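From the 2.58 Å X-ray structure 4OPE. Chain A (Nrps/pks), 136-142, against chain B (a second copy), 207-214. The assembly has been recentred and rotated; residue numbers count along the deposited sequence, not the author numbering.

Chain A (136-142) GVEEALR
Chain B, residues 207-214: SHPLKYLQ

Contact between a short helix of chain A (137-141) and a helical segment of chain B that continues later in the chain, in two copies of one protein. The helix axes approach to 10.3 Å, and their N-to-C directions diverge by 66°. Register is set by Leu A141 and Leu B210, whose CA atoms lie 6.5 Å apart. No hydrogen bond crosses between the stretches; apolar packing joins them and buries 275 Å², both sides summed.

In chain A, Gly A136 occupies the N-cap position with phi/psi 74/15, a positive phi that favours glycine. Val A137 to Leu A141 are helical (phi -53 to -69, psi -39 to -55), and Ala A140 N donates to Gly A136 O at 3.2 Å, Leu A141 N to Val A137 O at 3.1 Å. Arg A142 (-75/7) is the first residue to leave helical geometry. In chain B, His B208 is extended (-145/132), Pro B209 (-58/-32) leads into the helix, and Leu B210 to Gln B214 have phi -45 to -65 and psi -37 to -54, with Gln B214 N to Leu B210 O at 2.9 Å.

His B208 adopts chi1 t (-157°) and chi2 -75°, which brings ND1 back to accept from Leu B210 N at 3.2 Å and cap the helix. The same ring offers CE1 to chain A, 4.2 Å from Val A137 CG1 and 4.2 Å from Leu A141 CD2; both methyls approach it obliquely.

Leu A141 has the largest covered area, 65 Å². Its CA-to-CB bond points sideways, but chi1 m (-69°) and chi2 t (168°) carry CD2 nearer to chain B, 3.9 Å from Pro B209 CG and 4.2 Å from Leu B213 CD1. The proline, its ring C-gamma endo, presents an apolar surface to this methyl. Val A137, chi1 t, also points sideways and sets CG1 4.4 Å from Leu B210 CD2.

Leu B210 likewise starts sideways; chi1 t (-179°) and chi2 m (-60°) bring CD2 to 3.7 Å from Ala A140 CB. Ala A140 points toward chain B, and its single methyl suits this close approach. Leu B213, also pointing toward its partner, uses chi1 m (-65°) and chi2 t (169°) to place CD1 3.9 Å from Leu A141 CA and only 3.1 Å from Ala A140 O, a tight contact against the backbone.

The CA-to-CB bonds of Glu A138 and Arg A142 point away; the end of Glu A138 comes nearer but makes no contact. Both residues are exposed, while Lys B211, with all four chi angles t, lies out of reach.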

# COMPACT_ATOMS: atom_id res chain seq x y z
N GLY A 136 5.18 -4.46 24.43
CA GLY A 136 5.31 -3.26 25.26
C GLY A 136 4.05 -2.42 25.37
O GLY A 136 4.11 -1.29 25.84
N VAL A 137 2.91 -2.98 24.97
CA VAL A 137 1.65 -2.24 25.08
C VAL A 137 1.17 -2.01 26.53
O VAL A 137 0.65 -0.95 26.83
CB VAL A 137 0.50 -2.88 24.26
CG1 VAL A 137 -0.75 -2.02 24.40
CG2 VAL A 137 0.89 -3.00 22.80
N GLU A 138 1.32 -3.00 27.40
CA GLU A 138 0.96 -2.86 28.82
C GLU A 138 1.78 -1.73 29.50
O GLU A 138 1.22 -0.77 30.07
CB GLU A 138 1.19 -4.20 29.54
CG GLU A 138 0.16 -4.56 30.60
CD GLU A 138 -1.29 -4.31 30.16
OE1 GLU A 138 -1.96 -3.45 30.81
OE2 GLU A 138 -1.75 -4.93 29.16
N GLU A 139 3.10 -1.85 29.40
CA GLU A 139 4.06 -0.90 29.96
C GLU A 139 3.76 0.52 29.52
O GLU A 139 3.72 1.43 30.35
CB GLU A 139 5.48 -1.28 29.57
CG GLU A 139 5.99 -2.56 30.24
CD GLU A 139 5.53 -3.88 29.58
OE1 GLU A 139 4.74 -3.86 28.59
OE2 GLU A 139 5.99 -4.96 30.05
N ALA A 140 3.52 0.71 28.23
CA ALA A 140 3.18 2.02 27.69
C ALA A 140 1.87 2.57 28.28
O ALA A 140 1.77 3.77 28.56
CB ALA A 140 3.08 1.95 26.19
N LEU A 141 0.88 1.72 28.45
CA LEU A 141 -0.37 2.14 29.08
C LEU A 141 -0.18 2.52 30.56
O LEU A 141 -0.71 3.55 31.00
CB LEU A 141 -1.44 1.04 28.96
CG LEU A 141 -1.99 0.75 27.56
CD1 LEU A 141 -2.79 -0.55 27.59
CD2 LEU A 141 -2.85 1.89 27.01
N ARG A 142 0.58 1.71 31.30
CA ARG A 142 0.89 1.93 32.72
C ARG A 142 1.93 3.05 32.94
O ARG A 142 2.39 3.25 34.05
CB ARG A 142 1.39 0.64 33.38
CG ARG A 142 0.32 -0.44 33.53
CD ARG A 142 0.71 -1.52 34.54
NE ARG A 142 1.09 -2.81 33.92
CZ ARG A 142 2.33 -3.21 33.61
NH1 ARG A 142 2.50 -4.40 33.04
NH2 ARG A 142 3.39 -2.44 33.84
N SER B 207 -9.52 3.51 18.07
CA SER B 207 -10.17 2.53 18.92
C SER B 207 -9.37 2.24 20.18
O SER B 207 -9.84 1.51 21.03
CB SER B 207 -10.45 1.26 18.11
OG SER B 207 -9.24 0.65 17.68
N HIS B 208 -8.19 2.83 20.34
CA HIS B 208 -7.28 2.41 21.41
C HIS B 208 -6.49 3.60 21.98
O HIS B 208 -5.91 4.37 21.23
CB HIS B 208 -6.30 1.33 20.89
CG HIS B 208 -5.72 0.45 21.97
ND1 HIS B 208 -4.74 0.88 22.82
CD2 HIS B 208 -5.99 -0.83 22.32
CE1 HIS B 208 -4.41 -0.10 23.65
NE2 HIS B 208 -5.16 -1.15 23.37
N PRO B 209 -6.45 3.73 23.31
CA PRO B 209 -5.72 4.86 23.91
C PRO B 209 -4.23 4.96 23.54
O PRO B 209 -3.68 6.08 23.49
CB PRO B 209 -5.89 4.64 25.42
CG PRO B 209 -6.21 3.17 25.56
CD PRO B 209 -7.01 2.83 24.34
N LEU B 210 -3.56 3.83 23.32
CA LEU B 210 -2.10 3.81 23.00
C LEU B 210 -1.69 4.86 21.96
O LEU B 210 -0.69 5.48 22.10
CB LEU B 210 -1.69 2.40 22.60
CG LEU B 210 -0.29 1.89 22.21
CD1 LEU B 210 0.24 2.63 21.00
CD2 LEU B 210 0.66 1.97 23.37
N LYS B 211 -2.52 5.10 20.97
CA LYS B 211 -2.29 6.16 19.98
C LYS B 211 -2.07 7.55 20.57
O LYS B 211 -1.21 8.31 20.11
CB LYS B 211 -3.51 6.22 19.08
CG LYS B 211 -3.52 7.36 18.09
CD LYS B 211 -4.62 7.11 17.06
CE LYS B 211 -5.13 8.37 16.43
NZ LYS B 211 -6.17 8.05 15.41
N TYR B 212 -2.89 7.90 21.56
CA TYR B 212 -2.77 9.17 22.25
C TYR B 212 -1.44 9.24 23.02
O TYR B 212 -0.78 10.24 22.96
CB TYR B 212 -4.02 9.44 23.12
CG TYR B 212 -5.17 10.02 22.31
CD1 TYR B 212 -5.85 9.26 21.38
CD2 TYR B 212 -5.53 11.34 22.43
CE1 TYR B 212 -6.88 9.80 20.61
CE2 TYR B 212 -6.54 11.89 21.66
CZ TYR B 212 -7.21 11.13 20.76
OH TYR B 212 -8.22 11.67 20.00
N LEU B 213 -1.02 8.16 23.66
CA LEU B 213 0.30 8.14 24.30
C LEU B 213 1.41 8.33 23.29
O LEU B 213 2.35 9.09 23.51
CB LEU B 213 0.52 6.83 25.03
CG LEU B 213 -0.43 6.62 26.21
CD1 LEU B 213 -0.35 5.20 26.73
CD2 LEU B 213 -0.08 7.60 27.30
N GLN B 214 1.30 7.64 22.17
CA GLN B 214 2.23 7.80 21.07
C GLN B 214 2.28 9.22 20.60
O GLN B 214 3.35 9.80 20.52
CB GLN B 214 1.82 6.95 19.88
CG GLN B 214 2.63 5.69 19.73
CD GLN B 214 2.25 4.88 18.48
OE1 GLN B 214 1.08 4.87 18.06
NE2 GLN B 214 3.23 4.18 17.89